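Local coordinates for flavin prenyltransferase UbiX (Methanocaldococcus jannaschii, PDB 6M8V), which probably makes the prenylated FMN cofactor of UbiD decarboxylases by joining a dimethylallyl group from dimethylallyl phosphate to N5 and C6 of reduced FMN, at residues Lys2-Ile7 with Asn74-Val79; Asn30-Asn35 with Tyr60-Phe65. All coordinates share one frame; numbering follows the deposited sequence.

Contact 1. Residues Lys2-Ile7 with Asn74-Val79; sequences KIIVCI and NKFDAV
In the Rossmann-like parallel sheet of this flavoprotein, strand 2-7 is joined by the approach to and start of strand 78-84, and Lys2, Ile4 and Val79 give most to the contact. Lys2 O takes two N-H groups in its carbonyl plane, from Asp77 N at 2.8 Å and from Ala78 N at 3.2 Å. Lys2 N in turn donates to Asp77 OD2 (2.8 Å, 166° at the hydrogen), which accepts with its anti lone pair. The Lys2 side chain, with CG anti to the backbone N, runs out fully extended and crosses Phe76 at about a right angle; CD passes 4.0 Å from Phe76 CB, and NZ makes a weak hydrogen bond to Lys75 O. The Ala78 N bond already belongs to the parallel pairing of Ile3 with Ala78, which Ile4 N completes by donating almost straight to Ala78 O (2.7 Å, 170°). Ile4 CG1, held beside its own backbone N, lies over one face of the Phe76 ring, 4.2 Å from the centroid and 22° off the normal, a CH-pi contact. Phe76 CG occupies the crowded position between N and carbonyl carbon, and the ring also packs on helix 100-110 and forms a cation-pi pair with Arg113. Val79 projects from the same face of the sheet as Ile4 and touches Ala108 of that helix. Its two methyls divide the work: Val79 CG2 meets Ile4 CG1 at 4.1 Å, whereas CG1, anti to the backbone N, rests 3.9 Å from Cys6 SG.

Contact 2. Residues Asn30-Asn35 with Tyr60-Phe65; sequences NLIISN and YENDDF. With FMN (flavin mononucleotide), chain B; FMN (flavin mononucleotide), chain C.
Asn30 and Tyr60 extend side by side in the same direction, with amide and ring planes 46° apart. Asn30 ND2 comes to the edge of the Tyr60 ring, in its plane and 3.6 Å from CE2, and a water that accepts from ND2 also binds Tyr60 OH. At the backbone, Tyr60 N donates to Leu31 O (3.0 Å) nearly along the C=O axis. Ile32 CG2, anti to its backbone N, lies 3.4 Å from Tyr60 O and 3.8 Å from Asn62 CA. The Asn62 amide is fixed at both ends: OD1 accepts from Ile101 N, while ND2 passes 3.5 Å from Ser34 CB and shares a second water with Asn35 N. C3' of an FMN bound by a neighbouring subunit sits over one face of the Phe65 ring, 3.5 Å above its plane and offset toward the rim. An alanine here would lack the ring that packs on the ribityl chain and would probably weaken the cofactor's fit at the subunit interface. Ser34 OG donates to O1P of the other FMN at 2.7 Å and accepts from Ala37 N, so one serine is both N-cap of helix 35-45 and phosphate ligand in the FMN site of this Rossmann-like flavoprotein.

Both contacts are largely buried and belong to one parallel sheet, in which strands 2-7 and 28-33 are neighbours: contact 1 adds strand 78-84 on one side of this pair, contact 2 adds the outermost strand 58-61 on the other. Probable hydrogen bonds from Val5 N to Asn30 O and from Ile7 N to Ile32 O tie them together, and their centres lie 12 Å apart. Helix 100-110 packs on side chains of both. Contact 1 has regular backbone pairing and apolar packing, with charged groups at its beginning. Contact 2, at the sheet's margin, has looser pairing, relies on amides and bridging waters, and reaches two cofactors directly.

Contact 1. Residues Lys2-Ile7 with Asn74-Val79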
loop_
_atom_site.group_PDB
_atom_site.type_symbol
_atom_site.label_atom_id
_atom_site.label_comp_id
_atom_site.label_asym_id
_atom_site.label_seq_id
_atom_site.Cartn_x
_atom_site.Cartn_y
_atom_site.Cartn_z
ATOM N N LYS A 2 -38.677 -0.066 2.184
ATOM C CA LYS A 2 -38.525 0.998 1.198
ATOM C C LYS A 2 -37.243 0.767 0.401
ATOM O O LYS A 2 -36.140 0.831 0.956
ATOM C CB LYS A 2 -38.505 2.368 1.879
ATOM C CG LYS A 2 -38.732 3.546 0.940
ATOM C CD LYS A 2 -38.598 4.869 1.681
ATOM C CE LYS A 2 -38.886 6.057 0.773
ATOM N NZ LYS A 2 -38.753 7.351 1.506
ATOM N N ILE A 3 -37.393 0.505 -0.895
ATOM C CA ILE A 3 -36.286 0.146 -1.770
ATOM C C ILE A 3 -36.184 1.185 -2.877
ATOM O O ILE A 3 -37.179 1.484 -3.546
ATOM C CB ILE A 3 -36.471 -1.264 -2.358
ATOM C CG1 ILE A 3 -36.576 -2.293 -1.231
ATOM C CG2 ILE A 3 -35.319 -1.611 -3.304
ATOM C CD1 ILE A 3 -37.036 -3.664 -1.692
ATOM N N ILE A 4 -34.986 1.729 -3.068
ATOM C CA ILE A 4 -34.713 2.654 -4.161
ATOM C C ILE A 4 -34.151 1.849 -5.328
ATOM O O ILE A 4 -33.089 1.227 -5.210
ATOM C CB ILE A 4 -33.734 3.761 -3.733
ATOM C CG1 ILE A 4 -34.006 4.209 -2.295
ATOM C CG2 ILE A 4 -33.803 4.945 -4.691
ATOM C CD1 ILE A 4 -35.291 4.983 -2.125
ATOM N N VAL A 5 -34.863 1.848 -6.450
ATOM C CA VAL A 5 -34.410 1.179 -7.663
ATOM C C VAL A 5 -33.871 2.242 -8.610
ATOM O O VAL A 5 -34.586 3.187 -8.965
ATOM C CB VAL A 5 -35.537 0.365 -8.318
ATOM C CG1 VAL A 5 -35.084 -0.166 -9.668
ATOM C CG2 VAL A 5 -35.960 -0.778 -7.409
ATOM N N CYS A 6 -32.608 2.096 -9.010
ATOM C CA CYS A 6 -31.928 3.059 -9.868
ATOM C C CYS A 6 -31.513 2.360 -11.153
ATOM O O CYS A 6 -30.735 1.400 -11.114
ATOM C CB CYS A 6 -30.702 3.655 -9.166
ATOM S SG CYS A 6 -30.991 4.310 -7.491
ATOM N N ILE A 7 -32.013 2.849 -12.285
ATOM C CA ILE A 7 -31.702 2.296 -13.599
ATOM C C ILE A 7 -30.726 3.235 -14.291
ATOM O O ILE A 7 -31.039 4.409 -14.514
ATOM C CB ILE A 7 -32.965 2.108 -14.455
ATOM C CG1 ILE A 7 -34.108 1.527 -13.616
ATOM C CG2 ILE A 7 -32.660 1.226 -15.661
ATOM C CD1 ILE A 7 -35.384 1.247 -14.413
ATOM N N ASN A 74 -33.896 11.786 5.604
ATOM C CA ASN A 74 -34.963 10.884 5.200
ATOM C C ASN A 74 -34.424 9.459 5.087
ATOM O O ASN A 74 -33.234 9.234 4.857
ATOM C CB ASN A 74 -35.579 11.338 3.875
ATOM C CG ASN A 74 -36.176 12.733 3.962
ATOM O OD1 ASN A 74 -36.833 13.071 4.944
ATOM N ND2 ASN A 74 -35.945 13.550 2.939
ATOM N N LYS A 75 -35.318 8.488 5.253
ATOM C CA LYS A 75 -34.896 7.113 5.467
ATOM C C LYS A 75 -35.350 6.195 4.337
ATOM O O LYS A 75 -36.362 6.441 3.675
ATOM C CB LYS A 75 -35.416 6.600 6.814
ATOM C CG LYS A 75 -35.042 7.514 7.976
ATOM C CD LYS A 75 -34.997 6.767 9.294
ATOM C CE LYS A 75 -33.633 6.906 9.956
ATOM N NZ LYS A 75 -33.233 5.666 10.685
ATOM N N PHE A 76 -34.555 5.149 4.109
ATOM C CA PHE A 76 -34.916 4.047 3.231
ATOM C C PHE A 76 -34.171 2.808 3.701
ATOM O O PHE A 76 -33.253 2.885 4.523
ATOM C CB PHE A 76 -34.615 4.355 1.755
ATOM C CG PHE A 76 -33.186 4.757 1.480
ATOM C CD1 PHE A 76 -32.177 3.805 1.404
ATOM C CD2 PHE A 76 -32.862 6.089 1.263
ATOM C CE1 PHE A 76 -30.867 4.179 1.139
ATOM C CE2 PHE A 76 -31.556 6.469 0.993
ATOM C CZ PHE A 76 -30.559 5.516 0.930
ATOM N N ASP A 77 -34.574 1.654 3.172
ATOM C CA ASP A 77 -33.989 0.389 3.597
ATOM C C ASP A 77 -32.899 -0.126 2.669
ATOM O O ASP A 77 -31.926 -0.714 3.152
ATOM C CB ASP A 77 -35.083 -0.677 3.728
ATOM C CG ASP A 77 -36.037 -0.388 4.867
ATOM O OD1 ASP A 77 -35.560 -0.174 6.000
ATOM O OD2 ASP A 77 -37.263 -0.362 4.625
ATOM N N ALA A 78 -33.027 0.077 1.359
ATOM C CA ALA A 78 -32.073 -0.508 0.429
ATOM C C ALA A 78 -32.086 0.260 -0.882
ATOM O O ALA A 78 -33.103 0.841 -1.273
ATOM C CB ALA A 78 -32.380 -1.988 0.172
ATOM N N VAL A 79 -30.938 0.245 -1.553
ATOM C CA VAL A 79 -30.778 0.788 -2.894
ATOM C C VAL A 79 -30.353 -0.346 -3.810
ATOM O O VAL A 79 -29.492 -1.155 -3.446
ATOM C CB VAL A 79 -29.733 1.923 -2.933
ATOM C CG1 VAL A 79 -29.647 2.522 -4.328
ATOM C CG2 VAL A 79 -30.080 2.979 -1.918
#

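Contact 2. Residues Asn30-Asn35 with Tyr60-Phe65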
loop_
_atom_site.group_PDB
_atom_site.type_symbol
_atom_site.label_atom_id
_atom_site.label_comp_id
_atom_site.label_asym_id
_atom_site.label_seq_id
_atom_site.Cartn_x
_atom_site.Cartn_y
_atom_site.Cartn_z
ATOM N N ASN A 30 -39.196 3.286 -4.685
ATOM C CA ASN A 30 -38.882 4.562 -5.310
ATOM C C ASN A 30 -37.961 4.315 -6.497
ATOM O O ASN A 30 -37.012 3.531 -6.406
ATOM C CB ASN A 30 -38.227 5.522 -4.315
ATOM C CG ASN A 30 -39.182 5.978 -3.227
ATOM O OD1 ASN A 30 -40.118 5.267 -2.872
ATOM N ND2 ASN A 30 -38.946 7.170 -2.691
ATOM N N LEU A 31 -38.256 4.973 -7.614
ATOM C CA LEU A 31 -37.595 4.702 -8.880
ATOM C C LEU A 31 -36.909 5.954 -9.399
ATOM O O LEU A 31 -37.482 7.048 -9.366
ATOM C CB LEU A 31 -38.597 4.193 -9.917
ATOM C CG LEU A 31 -38.122 3.852 -11.331
ATOM C CD1 LEU A 31 -37.119 2.706 -11.325
ATOM C CD2 LEU A 31 -39.321 3.504 -12.192
ATOM N N ILE A 32 -35.674 5.787 -9.867
ATOM C CA ILE A 32 -34.939 6.825 -10.578
ATOM C C ILE A 32 -34.380 6.204 -11.850
ATOM O O ILE A 32 -33.826 5.101 -11.813
ATOM C CB ILE A 32 -33.800 7.422 -9.727
ATOM C CG1 ILE A 32 -34.267 7.689 -8.294
ATOM C CG2 ILE A 32 -33.269 8.696 -10.372
ATOM C CD1 ILE A 32 -33.129 7.903 -7.307
ATOM N N ILE A 33 -34.527 6.908 -12.970
ATOM C CA ILE A 33 -34.059 6.439 -14.271
ATOM C C ILE A 33 -33.196 7.536 -14.879
ATOM O O ILE A 33 -33.664 8.667 -15.063
ATOM C CB ILE A 33 -35.227 6.076 -15.210
ATOM C CG1 ILE A 33 -36.171 5.078 -14.534
ATOM C CG2 ILE A 33 -34.706 5.502 -16.518
ATOM C CD1 ILE A 33 -37.441 4.786 -15.325
ATOM N N SER A 34 -31.939 7.212 -15.177
ATOM C CA SER A 34 -31.058 8.198 -15.785
ATOM C C SER A 34 -31.452 8.438 -17.240
ATOM O O SER A 34 -32.118 7.614 -17.876
ATOM C CB SER A 34 -29.599 7.746 -15.717
ATOM O OG SER A 34 -29.366 6.660 -16.598
ATOM N N ASN A 35 -31.016 9.584 -17.769
ATOM C CA ASN A 35 -31.337 9.931 -19.152
ATOM C C ASN A 35 -30.834 8.869 -20.120
ATOM O O ASN A 35 -31.532 8.512 -21.074
ATOM C CB ASN A 35 -30.749 11.297 -19.504
ATOM C CG ASN A 35 -31.593 12.443 -18.989
ATOM O OD1 ASN A 35 -32.800 12.299 -18.783
ATOM N ND2 ASN A 35 -30.962 13.593 -18.775
ATOM N N TYR A 60 -38.605 9.870 -9.247
ATOM C CA TYR A 60 -37.910 11.147 -9.197
ATOM C C TYR A 60 -36.943 11.240 -10.367
ATOM O O TYR A 60 -36.320 10.245 -10.752
ATOM C CB TYR A 60 -37.154 11.331 -7.876
ATOM C CG TYR A 60 -38.027 11.279 -6.645
ATOM C CD1 TYR A 60 -38.781 12.382 -6.250
ATOM C CD2 TYR A 60 -38.093 10.129 -5.870
ATOM C CE1 TYR A 60 -39.579 12.335 -5.117
ATOM C CE2 TYR A 60 -38.883 10.074 -4.741
ATOM C CZ TYR A 60 -39.625 11.176 -4.368
ATOM O OH TYR A 60 -40.410 11.110 -3.241
ATOM N N GLU A 61 -36.829 12.437 -10.935
ATOM C CA GLU A 61 -35.878 12.659 -12.011
ATOM C C GLU A 61 -34.455 12.600 -11.467
ATOM O O GLU A 61 -34.191 12.967 -10.319
ATOM C CB GLU A 61 -36.139 14.008 -12.681
ATOM C CG GLU A 61 -35.952 14.006 -14.193
ATOM C CD GLU A 61 -36.800 12.960 -14.890
ATOM O OE1 GLU A 61 -36.259 11.893 -15.244
ATOM O OE2 GLU A 61 -38.005 13.203 -15.090
ATOM N N ASN A 62 -33.531 12.124 -12.304
ATOM C CA ASN A 62 -32.148 11.973 -11.867
ATOM C C ASN A 62 -31.482 13.307 -11.560
ATOM O O ASN A 62 -30.415 13.316 -10.940
ATOM C CB ASN A 62 -31.335 11.217 -12.922
ATOM C CG ASN A 62 -30.087 10.551 -12.338
ATOM O OD1 ASN A 62 -29.968 10.382 -11.122
ATOM N ND2 ASN A 62 -29.159 10.160 -13.208
ATOM N N ASP A 63 -32.081 14.428 -11.959
ATOM C CA ASP A 63 -31.523 15.740 -11.662
ATOM C C ASP A 63 -32.326 16.492 -10.607
ATOM O O ASP A 63 -32.064 17.675 -10.368
ATOM C CB ASP A 63 -31.407 16.572 -12.940
ATOM C CG ASP A 63 -32.743 16.764 -13.647
ATOM O OD1 ASP A 63 -33.765 16.203 -13.197
ATOM O OD2 ASP A 63 -32.759 17.481 -14.667
ATOM N N ASP A 64 -33.286 15.833 -9.960
ATOM C CA ASP A 64 -34.154 16.488 -8.980
ATOM C C ASP A 64 -33.533 16.347 -7.594
ATOM O O ASP A 64 -33.892 15.480 -6.795
ATOM C CB ASP A 64 -35.556 15.894 -9.031
ATOM C CG ASP A 64 -36.494 16.513 -8.010
ATOM O OD1 ASP A 64 -36.157 17.584 -7.453
ATOM O OD2 ASP A 64 -37.568 15.922 -7.760
ATOM N N PHE A 65 -32.585 17.235 -7.297
ATOM C CA PHE A 65 -31.919 17.153 -6.005
ATOM C C PHE A 65 -32.812 17.619 -4.866
ATOM O O PHE A 65 -32.511 17.337 -3.702
ATOM C CB PHE A 65 -30.609 17.941 -6.029
ATOM C CG PHE A 65 -29.424 17.107 -6.420
ATOM C CD1 PHE A 65 -28.983 16.078 -5.597
ATOM C CD2 PHE A 65 -28.762 17.332 -7.618
ATOM C CE1 PHE A 65 -27.902 15.299 -5.956
ATOM C CE2 PHE A 65 -27.674 16.556 -7.984
ATOM C CZ PHE A 65 -27.243 15.538 -7.151
HETATM N N1 FMN B . -24.507 17.323 -0.683
HETATM C C2 FMN B . -23.540 17.234 0.296
HETATM O O2 FMN B . -22.525 16.611 0.031
HETATM N N3 FMN B . -23.701 17.824 1.545
HETATM C C4 FMN B . -24.870 18.532 1.798
HETATM O O4 FMN B . -25.080 19.091 2.878
HETATM C C4A FMN B . -25.842 18.621 0.812
HETATM N N5 FMN B . -26.988 19.320 1.092
HETATM C C5A FMN B . -27.963 19.425 0.134
HETATM C C6 FMN B . -29.106 20.138 0.441
HETATM C C7 FMN B . -30.105 20.256 -0.505
HETATM C C7M FMN B . -31.333 21.032 -0.164
HETATM C C8 FMN B . -29.963 19.668 -1.755
HETATM C C8M FMN B . -31.060 19.817 -2.763
HETATM C C9 FMN B . -28.812 18.950 -2.065
HETATM C C9A FMN B . -27.805 18.828 -1.115
HETATM N N10 FMN B . -26.650 18.123 -1.404
HETATM C C10 FMN B . -25.670 18.018 -0.431
HETATM C "C1'" FMN B . -26.473 17.460 -2.747
HETATM C "C2'" FMN B . -25.529 18.232 -3.663
HETATM O "O2'" FMN B . -26.064 19.509 -3.932
HETATM C "C3'" FMN B . -25.310 17.509 -4.982
HETATM O "O3'" FMN B . -24.415 16.431 -4.798
HETATM C "C4'" FMN B . -24.805 18.468 -6.061
HETATM O "O4'" FMN B . -24.579 17.752 -7.252
HETATM C "C5'" FMN B . -23.534 19.217 -5.673
HETATM O "O5'" FMN B . -23.038 19.888 -6.816
HETATM P P FMN B . -22.025 21.140 -6.703
HETATM O O1P FMN B . -22.731 22.280 -6.026
HETATM O O2P FMN B . -20.847 20.727 -5.853
HETATM O O3P FMN B . -21.555 21.543 -8.079
HETATM N N1 FMN C . -21.956 1.240 -20.433
HETATM C C2 FMN C . -21.599 0.190 -19.614
HETATM O O2 FMN C . -20.804 0.421 -18.717
HETATM N N3 FMN C . -22.113 -1.090 -19.790
HETATM C C4 FMN C . -23.023 -1.302 -20.818
HETATM O O4 FMN C . -23.529 -2.407 -21.032
HETATM C C4A FMN C . -23.383 -0.245 -21.643
HETATM N N5 FMN C . -24.278 -0.486 -22.654
HETATM C C5A FMN C . -24.651 0.543 -23.480
HETATM C C6 FMN C . -25.557 0.274 -24.488
HETATM C C7 FMN C . -25.948 1.291 -25.336
HETATM C C7M FMN C . -26.930 0.989 -26.419
HETATM C C8 FMN C . -25.439 2.573 -25.178
HETATM C C8M FMN C . -25.885 3.657 -26.109
HETATM C C9 FMN C . -24.527 2.845 -24.163
HETATM C C9A FMN C . -24.131 1.823 -23.307
HETATM N N10 FMN C . -23.229 2.073 -22.288
HETATM C C10 FMN C . -22.853 1.030 -21.458
HETATM C "C1'" FMN C . -22.648 3.451 -22.099
HETATM C "C2'" FMN C . -23.278 4.199 -20.930
HETATM O "O2'" FMN C . -24.654 4.393 -21.173
HETATM C "C3'" FMN C . -22.627 5.557 -20.714
HETATM O "O3'" FMN C . -21.379 5.396 -20.073
HETATM C "C4'" FMN C . -23.542 6.488 -19.919
HETATM O "O4'" FMN C . -22.887 7.717 -19.710
HETATM C "C5'" FMN C . -23.985 5.916 -18.576
HETATM O "O5'" FMN C . -24.626 6.940 -17.838
HETATM P P FMN C . -25.632 6.616 -16.617
HETATM O O1P FMN C . -26.837 5.900 -17.157
HETATM O O2P FMN C . -24.924 5.707 -15.642
HETATM O O3P FMN C . -26.034 7.899 -15.932
HETATM O O HOH W 1 -40.032 9.376 -1.467
HETATM O O HOH W 2 -29.710 11.340 -15.859
#